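Local atomic coordinates of Os03g0854200 protein (Oryza sativa Japonica Group, PDB entry 3HKM), a protein that binds double-stranded DNA and single-stranded RNA, shows DNase and phosphorolytic RNase activity in vitro, and is probably a subunit of the RNA-degrading exosome. Residues Q13-S18 against D112-P117; C19-L24 against G29-A34; A122-L127 against K135-A140; S165-V170 against F209-R214. All coordinates share one frame; numbering follows the deposited sequence.

Contact 1. Residues Q13-S18 against D112-P117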
# COMPACT_ATOMS: atom_id res chain seq x y z
N GLN A 13 -16.85 5.99 -1.72
CA GLN A 13 -16.31 6.03 -3.07
C GLN A 13 -14.79 6.13 -3.10
O GLN A 13 -14.20 7.04 -2.51
CB GLN A 13 -16.93 7.19 -3.86
CG GLN A 13 -16.79 7.06 -5.37
CD GLN A 13 -17.77 7.96 -6.11
OE1 GLN A 13 -18.65 8.58 -5.50
NE2 GLN A 13 -17.63 8.03 -7.44
N LEU A 14 -14.16 5.18 -3.80
CA LEU A 14 -12.74 5.21 -4.07
C LEU A 14 -12.45 6.13 -5.27
O LEU A 14 -13.19 6.13 -6.25
CB LEU A 14 -12.23 3.80 -4.36
CG LEU A 14 -12.51 2.74 -3.29
CD1 LEU A 14 -12.07 1.35 -3.74
CD2 LEU A 14 -11.81 3.13 -1.99
N ARG A 15 -11.38 6.92 -5.18
CA ARG A 15 -11.03 7.76 -6.31
C ARG A 15 -10.59 6.85 -7.45
O ARG A 15 -10.21 5.69 -7.21
CB ARG A 15 -9.97 8.79 -5.92
CG ARG A 15 -8.56 8.26 -5.88
CD ARG A 15 -7.90 8.56 -4.53
NE ARG A 15 -7.54 9.95 -4.32
CZ ARG A 15 -6.60 10.34 -3.46
NH1 ARG A 15 -5.95 9.44 -2.73
NH2 ARG A 15 -6.32 11.62 -3.33
N PRO A 16 -10.66 7.33 -8.70
CA PRO A 16 -10.32 6.42 -9.80
C PRO A 16 -8.85 5.98 -9.71
O PRO A 16 -7.97 6.83 -9.60
CB PRO A 16 -10.55 7.28 -11.05
CG PRO A 16 -11.51 8.37 -10.59
CD PRO A 16 -11.11 8.65 -9.17
N PHE A 17 -8.59 4.67 -9.73
CA PHE A 17 -7.21 4.18 -9.75
C PHE A 17 -6.79 3.67 -11.13
O PHE A 17 -7.63 3.38 -11.99
CB PHE A 17 -6.97 3.11 -8.68
CG PHE A 17 -8.08 2.11 -8.55
CD1 PHE A 17 -9.21 2.41 -7.81
CD2 PHE A 17 -7.99 0.88 -9.18
CE1 PHE A 17 -10.24 1.50 -7.69
CE2 PHE A 17 -9.03 -0.04 -9.06
CZ PHE A 17 -10.15 0.27 -8.32
N SER A 18 -5.48 3.58 -11.32
CA SER A 18 -4.92 3.24 -12.62
C SER A 18 -3.53 2.66 -12.42
O SER A 18 -2.95 2.81 -11.35
CB SER A 18 -4.83 4.49 -13.49
OG SER A 18 -4.04 5.49 -12.87
N ASP A 112 -1.54 13.50 -3.04
CA ASP A 112 -2.82 14.12 -2.75
C ASP A 112 -3.60 13.29 -1.75
O ASP A 112 -4.83 13.24 -1.80
CB ASP A 112 -3.67 14.28 -4.02
CG ASP A 112 -4.91 15.11 -3.78
OD1 ASP A 112 -5.85 15.06 -4.60
OD2 ASP A 112 -4.96 15.80 -2.75
N GLY A 113 -2.89 12.61 -0.85
CA GLY A 113 -3.55 11.87 0.22
C GLY A 113 -3.56 10.36 0.03
O GLY A 113 -3.34 9.87 -1.08
N SER A 114 -3.83 9.64 1.12
CA SER A 114 -3.77 8.17 1.18
C SER A 114 -2.49 7.62 0.56
O SER A 114 -2.53 6.66 -0.22
CB SER A 114 -5.02 7.54 0.55
OG SER A 114 -6.17 7.79 1.33
N LEU A 115 -1.36 8.21 0.91
CA LEU A 115 -0.07 7.86 0.31
C LEU A 115 0.43 6.47 0.70
O LEU A 115 0.98 5.74 -0.13
CB LEU A 115 0.99 8.91 0.65
CG LEU A 115 2.32 8.74 -0.10
CD1 LEU A 115 2.09 8.74 -1.61
CD2 LEU A 115 3.33 9.80 0.31
N LEU A 116 0.26 6.09 1.96
CA LEU A 116 0.73 4.79 2.41
C LEU A 116 -0.17 3.67 1.85
O LEU A 116 0.33 2.64 1.37
CB LEU A 116 0.83 4.75 3.93
CG LEU A 116 1.71 3.68 4.60
CD1 LEU A 116 0.89 2.74 5.46
CD2 LEU A 116 2.58 2.93 3.59
N PRO A 117 -1.50 3.85 1.91
CA PRO A 117 -2.36 2.86 1.25
C PRO A 117 -2.09 2.77 -0.25
O PRO A 117 -2.12 1.67 -0.81
CB PRO A 117 -3.77 3.41 1.51
CG PRO A 117 -3.65 4.16 2.77
CD PRO A 117 -2.28 4.81 2.72
O HOH W 1 -6.60 13.01 -5.93
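Arg-15 reaches from the loop just before strand 17-21 to the turn ahead of helix 115-130 and grips two successive backbone carbonyls, those of Asp-112 and Gly-113. Its CB already points at the turn. CG sits between the backbone N and the carbonyl carbon (chi1 79°), and the chain bends again at chi2 and chi3. CB, CG and CD serve as the arm. The side chain also touches Thr-38, Gln-35 and Asn-156. At CZ the group spreads, with Asp-112 O 3.8 Å away. NH1 donates to Gly-113 O at 3.1 Å and also lies 3.9 Å from Ser-114 CB. NH2 donates to Asp-112 O at 2.7 Å. Both acceptors lie close to the guanidinium plane, so the two bonds fix its rotation. Seen from the carbonyls, however, both nitrogens stand well above the C=O planes and not on a lone pair. NH2 has two more partners. Asp-112 OD1 forms a long salt bridge with it at 3.7 Å, and a water joins the pair, 3.0 Å from Arg-15 NH2 and 2.6 Å from Asp-112 OD1. The carboxylate's OD2 takes the backbone N of Lys-157. Gly-113 O is shared with the Thr-38 hydroxyl. Ser-114 stands at the N-cap position, but its OG is bonded to Thr-155 O and does not cap. One arginine thus donates to two successive carbonyls of the turn that leads into helix 115-130 of the RNase PH fold. In phosphorolytic RNase PH relatives the equivalent helix start probably borders the phosphate site.

Contact 2. Residues C19-L24 against G29-A34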
# COMPACT_ATOMS: atom_id res chain seq x y z
N CYS A 19 -3.00 2.00 -13.44
CA CYS A 19 -1.66 1.43 -13.31
C CYS A 19 -1.03 1.11 -14.66
O CYS A 19 -1.60 0.38 -15.46
CB CYS A 19 -1.68 0.17 -12.43
SG CYS A 19 -0.05 -0.58 -12.20
N THR A 20 0.16 1.66 -14.90
CA THR A 20 0.93 1.19 -16.04
C THR A 20 1.79 0.01 -15.61
O THR A 20 2.60 0.12 -14.69
CB THR A 20 1.80 2.29 -16.65
OG1 THR A 20 2.95 1.69 -17.28
CG2 THR A 20 2.27 3.23 -15.58
N ARG A 21 1.56 -1.12 -16.28
CA ARG A 21 2.35 -2.33 -16.11
C ARG A 21 3.84 -2.08 -16.39
O ARG A 21 4.19 -1.53 -17.43
CB ARG A 21 1.84 -3.41 -17.08
CG ARG A 21 2.47 -4.77 -16.94
CD ARG A 21 1.92 -5.46 -15.73
NE ARG A 21 2.24 -4.73 -14.50
CZ ARG A 21 1.83 -5.08 -13.29
NH1 ARG A 21 1.07 -6.16 -13.13
NH2 ARG A 21 2.18 -4.36 -12.23
N ASN A 22 4.68 -2.52 -15.45
CA ASN A 22 6.13 -2.38 -15.51
C ASN A 22 6.72 -1.33 -16.46
O ASN A 22 7.19 -1.66 -17.55
CB ASN A 22 6.79 -3.72 -15.80
CG ASN A 22 6.53 -4.21 -17.20
OD1 ASN A 22 5.50 -3.90 -17.78
ND2 ASN A 22 7.46 -4.99 -17.74
N PRO A 23 6.72 -0.07 -16.02
CA PRO A 23 7.38 0.98 -16.80
C PRO A 23 8.89 0.74 -16.90
O PRO A 23 9.52 1.09 -17.90
CB PRO A 23 7.10 2.25 -15.98
CG PRO A 23 6.00 1.88 -15.02
CD PRO A 23 6.15 0.44 -14.76
N LEU A 24 9.47 0.14 -15.86
CA LEU A 24 10.93 0.01 -15.76
C LEU A 24 11.47 -1.24 -16.45
O LEU A 24 11.00 -2.34 -16.20
CB LEU A 24 11.36 0.03 -14.29
CG LEU A 24 11.01 1.30 -13.52
CD1 LEU A 24 11.11 1.05 -12.03
CD2 LEU A 24 11.91 2.46 -13.95
N GLY A 29 9.69 -6.52 -11.85
CA GLY A 29 8.31 -6.08 -11.87
C GLY A 29 8.21 -4.65 -11.40
O GLY A 29 8.85 -4.25 -10.43
N SER A 30 7.41 -3.85 -12.09
CA SER A 30 7.13 -2.51 -11.60
C SER A 30 5.70 -2.06 -11.89
O SER A 30 5.00 -2.63 -12.72
CB SER A 30 8.17 -1.50 -12.11
OG SER A 30 8.16 -1.36 -13.52
N ALA A 31 5.27 -1.04 -11.16
CA ALA A 31 3.92 -0.51 -11.27
C ALA A 31 3.94 0.96 -10.90
O ALA A 31 4.35 1.32 -9.81
CB ALA A 31 2.97 -1.27 -10.35
N ARG A 32 3.52 1.82 -11.83
CA ARG A 32 3.21 3.19 -11.49
C ARG A 32 1.72 3.23 -11.16
O ARG A 32 0.87 3.19 -12.05
CB ARG A 32 3.55 4.15 -12.63
CG ARG A 32 2.72 5.44 -12.60
CD ARG A 32 3.23 6.49 -13.58
NE ARG A 32 4.56 6.95 -13.20
CZ ARG A 32 5.09 8.12 -13.53
NH1 ARG A 32 4.40 8.99 -14.25
NH2 ARG A 32 6.31 8.43 -13.13
N TRP A 33 1.41 3.29 -9.87
CA TRP A 33 0.04 3.16 -9.41
C TRP A 33 -0.52 4.55 -9.04
O TRP A 33 0.14 5.33 -8.35
CB TRP A 33 0.00 2.20 -8.22
CG TRP A 33 -1.33 1.94 -7.63
CD1 TRP A 33 -2.02 2.75 -6.77
CD2 TRP A 33 -2.14 0.77 -7.82
NE1 TRP A 33 -3.21 2.16 -6.43
CE2 TRP A 33 -3.31 0.95 -7.06
CE3 TRP A 33 -1.99 -0.40 -8.57
CZ2 TRP A 33 -4.33 -0.01 -7.02
CZ3 TRP A 33 -3.00 -1.35 -8.53
CH2 TRP A 33 -4.15 -1.15 -7.76
N ALA A 34 -1.72 4.85 -9.53
CA ALA A 34 -2.33 6.15 -9.26
C ALA A 34 -3.74 6.06 -8.68
O ALA A 34 -4.59 5.32 -9.16
CB ALA A 34 -2.33 7.00 -10.53
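Ser-30 is the hub where the turn residues Asn-22 to Leu-24 fold back on strand 29-35. Its OG, placed between the backbone N and the carbonyl carbon (chi1 63°), accepts the N-H of Leu-24 at 3.1 Å in a nearly straight bond (164°). Pro-23 CD presses on the same OG at 3.0 Å. The carbonyl of Ser-30 receives two weak bonds, one from Asn-22 N and one from Arg-21 NH2. The Arg-21 chain must bend at chi2 and chi3 to bring that nitrogen back, and Ser-30 O lies at the edge of its guanidinium. Further along, Thr-20 and Arg-32 form an antiparallel hydrogen-bonded pair with two weak, long backbone bonds. Thr-20 CG2 lies hard against Arg-32 CB at 3.3 Å. The face bearing Cys-19, Arg-21, Ala-31 and Trp-33 is the more buried one. There Cys-19 SG packs on Ala-31 CB at 3.6 Å. Its CB is 3.9 Å from Trp-33 CE3, an oblique approach to the indole, and SG makes a sulfur-aromatic contact with the ring. The next shell holds this face in place. Helix 115-130 lies under Trp-33 through Cys-118 and Ala-122, and Ala-125 O takes a weak bond from Arg-21 NH2. Leu-230 touches both Cys-19 and Trp-33. The whole is a beta hairpin, and strand 17-21 forms one border of the mixed sheet in this RNase PH fold.

Contact 3. Residues A122-L127 against K135-A140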
# COMPACT_ATOMS: atom_id res chain seq x y z
N ALA A 122 0.29 -0.28 -4.80
CA ALA A 122 1.30 -0.20 -5.85
C ALA A 122 2.29 -1.35 -5.75
O ALA A 122 2.67 -1.96 -6.75
CB ALA A 122 2.02 1.12 -5.75
N CYS A 123 2.72 -1.63 -4.52
CA CYS A 123 3.77 -2.60 -4.26
C CYS A 123 3.24 -4.01 -4.39
O CYS A 123 3.97 -4.91 -4.79
CB CYS A 123 4.37 -2.39 -2.87
SG CYS A 123 5.61 -1.08 -2.84
N CYS A 124 1.97 -4.20 -4.04
CA CYS A 124 1.34 -5.50 -4.21
C CYS A 124 1.24 -5.84 -5.69
O CYS A 124 1.40 -7.00 -6.08
CB CYS A 124 -0.05 -5.54 -3.58
SG CYS A 124 -0.93 -7.10 -3.91
N ALA A 125 0.97 -4.83 -6.51
CA ALA A 125 0.88 -5.03 -7.95
C ALA A 125 2.24 -5.35 -8.56
O ALA A 125 2.34 -6.25 -9.40
CB ALA A 125 0.28 -3.81 -8.62
N ALA A 126 3.27 -4.62 -8.15
CA ALA A 126 4.62 -4.83 -8.68
C ALA A 126 5.20 -6.20 -8.28
O ALA A 126 5.87 -6.84 -9.09
CB ALA A 126 5.53 -3.71 -8.25
N LEU A 127 4.96 -6.64 -7.05
CA LEU A 127 5.36 -7.98 -6.62
C LEU A 127 4.72 -9.06 -7.48
O LEU A 127 5.38 -10.02 -7.90
CB LEU A 127 4.96 -8.23 -5.16
CG LEU A 127 5.67 -7.45 -4.06
CD1 LEU A 127 4.86 -7.52 -2.78
CD2 LEU A 127 7.07 -7.99 -3.86
N LYS A 135 1.31 -14.90 -0.29
CA LYS A 135 0.28 -15.67 0.42
C LYS A 135 -1.12 -15.25 -0.05
O LYS A 135 -2.04 -16.06 -0.10
CB LYS A 135 0.37 -15.43 1.94
CG LYS A 135 1.65 -15.89 2.63
CD LYS A 135 1.47 -15.72 4.14
CE LYS A 135 2.79 -15.72 4.91
NZ LYS A 135 3.30 -17.09 5.21
N HIS A 136 -1.25 -13.97 -0.36
CA HIS A 136 -2.52 -13.38 -0.75
C HIS A 136 -2.24 -11.95 -1.19
O HIS A 136 -1.17 -11.41 -0.93
CB HIS A 136 -3.49 -13.36 0.44
CG HIS A 136 -2.84 -12.95 1.72
ND1 HIS A 136 -2.42 -11.66 1.97
CD2 HIS A 136 -2.50 -13.67 2.82
CE1 HIS A 136 -1.86 -11.60 3.17
NE2 HIS A 136 -1.90 -12.81 3.71
N LEU A 137 -3.21 -11.34 -1.86
CA LEU A 137 -3.14 -9.93 -2.22
C LEU A 137 -3.24 -9.04 -0.98
O LEU A 137 -3.91 -9.38 -0.01
CB LEU A 137 -4.29 -9.57 -3.17
CG LEU A 137 -4.09 -9.61 -4.68
CD1 LEU A 137 -3.42 -10.89 -5.13
CD2 LEU A 137 -5.43 -9.41 -5.37
N ALA A 138 -2.57 -7.89 -1.03
CA ALA A 138 -2.78 -6.84 -0.03
C ALA A 138 -3.51 -5.66 -0.69
O ALA A 138 -3.03 -5.09 -1.66
CB ALA A 138 -1.46 -6.39 0.57
N VAL A 139 -4.67 -5.32 -0.15
CA VAL A 139 -5.44 -4.18 -0.64
C VAL A 139 -5.64 -3.18 0.50
O VAL A 139 -6.32 -3.47 1.48
CB VAL A 139 -6.80 -4.64 -1.26
CG1 VAL A 139 -7.78 -3.49 -1.36
CG2 VAL A 139 -6.57 -5.25 -2.63
N ALA A 140 -5.02 -2.01 0.38
CA ALA A 140 -5.03 -1.02 1.45
C ALA A 140 -5.96 0.14 1.14
O ALA A 140 -6.11 0.53 -0.01
CB ALA A 140 -3.62 -0.51 1.72
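The flat group at the centre of this contact is the peptide linking Leu-137 to Ala-138, and Cys-124 SG meets it ahead of its N-H. No aromatic ring takes part across the contact. His-136, whose CB points away from the helix, makes a weak bond from ND1 to Leu-137 O, on the same peptide. That group is therefore approached both at its oxygen and at its nitrogen. The setting is the core of the RNase PH fold, whose family belongs to the S5 clan. Here helix 115-130 lies between two sheets. Ala-122, Ala-125 and Ala-126 turn to strands 29-35 and 38-49, while Cys-124 turns to the start of strand 138-145. With SG anti to the backbone N (chi1 175°), the thiol extends outward from the helix. Its flank meets Leu-137, with SG 4.1 Å from Leu-137 CG. Contact with Ala-138 is looser at the carbons, where the CB atoms of Cys-124 and Ala-138 are 4.5 Å apart. The small residues let the backbones come close, with the CA atoms of Cys-124 and Ala-138 6.0 Å from each other. Met-226 of helix 205-229 also touches Cys-124. Ala-138 O is buried beside the cysteine and finds no hydrogen-bond partner in the model; Cys-124 CB lies 3.6 Å from it. The neighbouring N-H is satisfied: Ala-138 N donates to Cys-124 SG at 3.4 Å, with an angle of 162° at the hydrogen.

Contact 4. Residues S165-V170 against F209-R214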
# COMPACT_ATOMS: atom_id res chain seq x y z
N SER A 165 -9.87 11.77 12.89
CA SER A 165 -9.69 10.34 13.03
C SER A 165 -9.41 9.74 11.67
O SER A 165 -9.95 10.19 10.67
CB SER A 165 -10.96 9.68 13.59
OG SER A 165 -11.40 10.27 14.80
N PHE A 166 -8.55 8.73 11.64
CA PHE A 166 -8.47 7.89 10.45
C PHE A 166 -7.61 6.64 10.62
O PHE A 166 -6.86 6.50 11.58
CB PHE A 166 -8.10 8.70 9.20
CG PHE A 166 -6.78 9.41 9.28
CD1 PHE A 166 -6.74 10.79 9.41
CD2 PHE A 166 -5.60 8.70 9.19
CE1 PHE A 166 -5.52 11.45 9.46
CE2 PHE A 166 -4.37 9.36 9.24
CZ PHE A 166 -4.34 10.74 9.38
N ALA A 167 -7.77 5.72 9.68
CA ALA A 167 -7.12 4.43 9.77
C ALA A 167 -6.54 4.05 8.42
O ALA A 167 -7.12 4.32 7.39
CB ALA A 167 -8.13 3.38 10.22
N HIS A 168 -5.36 3.45 8.44
CA HIS A 168 -4.84 2.79 7.25
C HIS A 168 -5.15 1.32 7.38
O HIS A 168 -4.57 0.64 8.21
CB HIS A 168 -3.34 3.00 7.13
CG HIS A 168 -2.95 4.41 6.81
ND1 HIS A 168 -1.70 4.92 7.10
CD2 HIS A 168 -3.64 5.42 6.23
CE1 HIS A 168 -1.64 6.18 6.71
NE2 HIS A 168 -2.80 6.51 6.18
N LEU A 169 -6.09 0.82 6.58
CA LEU A 169 -6.43 -0.60 6.63
C LEU A 169 -5.88 -1.33 5.42
O LEU A 169 -5.84 -0.79 4.31
CB LEU A 169 -7.95 -0.81 6.74
CG LEU A 169 -8.68 -0.10 7.88
CD1 LEU A 169 -10.18 -0.36 7.80
CD2 LEU A 169 -8.13 -0.49 9.25
N VAL A 170 -5.42 -2.55 5.65
CA VAL A 170 -4.97 -3.39 4.56
C VAL A 170 -5.54 -4.79 4.73
O VAL A 170 -5.33 -5.46 5.74
CB VAL A 170 -3.43 -3.31 4.32
CG1 VAL A 170 -2.74 -2.62 5.49
CG2 VAL A 170 -2.82 -4.67 3.99
N PHE A 209 -14.54 -0.04 13.98
CA PHE A 209 -15.28 -1.09 13.28
C PHE A 209 -15.97 -0.59 12.02
O PHE A 209 -16.04 -1.30 11.02
CB PHE A 209 -16.31 -1.81 14.15
CG PHE A 209 -17.30 -2.62 13.35
CD1 PHE A 209 -16.87 -3.74 12.63
CD2 PHE A 209 -18.64 -2.26 13.29
CE1 PHE A 209 -17.77 -4.48 11.88
CE2 PHE A 209 -19.54 -3.00 12.54
CZ PHE A 209 -19.11 -4.11 11.84
N SER A 210 -16.51 0.63 12.07
CA SER A 210 -17.12 1.20 10.88
C SER A 210 -16.08 1.25 9.75
O SER A 210 -16.38 0.91 8.61
CB SER A 210 -17.69 2.59 11.16
OG SER A 210 -18.37 3.10 10.02
N CYS A 211 -14.86 1.66 10.09
CA CYS A 211 -13.76 1.73 9.13
C CYS A 211 -13.45 0.38 8.48
O CYS A 211 -13.31 0.29 7.27
CB CYS A 211 -12.50 2.28 9.79
SG CYS A 211 -12.47 4.08 10.03
N ILE A 212 -13.33 -0.66 9.30
CA ILE A 212 -13.05 -1.99 8.79
C ILE A 212 -14.24 -2.55 8.02
O ILE A 212 -14.07 -3.17 6.97
CB ILE A 212 -12.59 -2.97 9.91
CG1 ILE A 212 -13.68 -3.15 10.96
CG2 ILE A 212 -11.31 -2.47 10.57
CD1 ILE A 212 -13.17 -3.71 12.28
N GLU A 213 -15.44 -2.32 8.54
CA GLU A 213 -16.67 -2.70 7.87
C GLU A 213 -16.75 -2.04 6.49
O GLU A 213 -17.03 -2.69 5.48
CB GLU A 213 -17.88 -2.25 8.69
CG GLU A 213 -19.14 -2.08 7.87
CD GLU A 213 -20.02 -0.93 8.35
OE1 GLU A 213 -20.46 -0.95 9.53
OE2 GLU A 213 -20.27 -0.01 7.54
N ARG A 214 -16.52 -0.74 6.47
CA ARG A 214 -16.65 0.04 5.25
C ARG A 214 -15.54 -0.34 4.27
O ARG A 214 -15.81 -0.66 3.12
CB ARG A 214 -16.59 1.53 5.59
CG ARG A 214 -17.11 2.45 4.50
CD ARG A 214 -18.62 2.43 4.48
NE ARG A 214 -19.17 3.27 3.41
CZ ARG A 214 -19.46 4.55 3.56
NH1 ARG A 214 -19.26 5.16 4.73
NH2 ARG A 214 -19.97 5.24 2.54
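Leu-169 is the bump of this contact, and the backbone of helix 209-214 around Cys-211 and Ile-212 offers the hollow. One methyl does most of the touching. CD1 of Leu-169 comes within 3.2 Å of Cys-211 O and 3.4 Å of Ile-212 CA, so it rests on the helix backbone itself. The side chains of Cys-211 and Ile-212 form the walls. Leu-169 CD1 is 4.0 Å from Cys-211 CB and 3.7 Å from Ile-212 CG2. The second methyl, CD2, leans on the same CG2, and the leucine passes the isoleucine at a slant. Ile-212 CG2 lies anti to its own carbonyl carbon, which leaves it at the flank of the leucine while the rest of the side chain leads away. Two residues back on the strand, the short Ala-167 makes room for the thiol, with its CB 4.4 Å from Cys-211 SG. No hydrogen bond crosses; the fit is by shape. The axes of segments 165-170 and 209-214 approach to 9.3 Å, and their directions differ by 41°. Cys-211 also packs on Cys-143 and Val-145 of strand 138-145 and on Val-151 of strand 151-153. Helix 205-229 thus lies across the antiparallel sheet, with strand 165-172 between strands 138-145 and 197-201.

Overall arrangement
Contacts 1 and 2 share strand 17-21 and the mixed sheet. Along the chain, contact 2 falls between the two segments of contact 1; contact 3 and then contact 4 follow. Helix 115-130 links the halves: its start belongs to contact 1, its middle to contact 3, and Ala-122 packs on Trp-33 of contact 2. Contacts 3 and 4 meet in the antiparallel sheet, where strands 138-145 and 165-172 are neighbours and Ala-140 touches Leu-169 and Val-170. The centres of contacts 2 and 4 are about 27 Å apart, on opposite sides of the chain's centre. Together they span a single compact RNase PH domain, with two sheets joined through a buried helix.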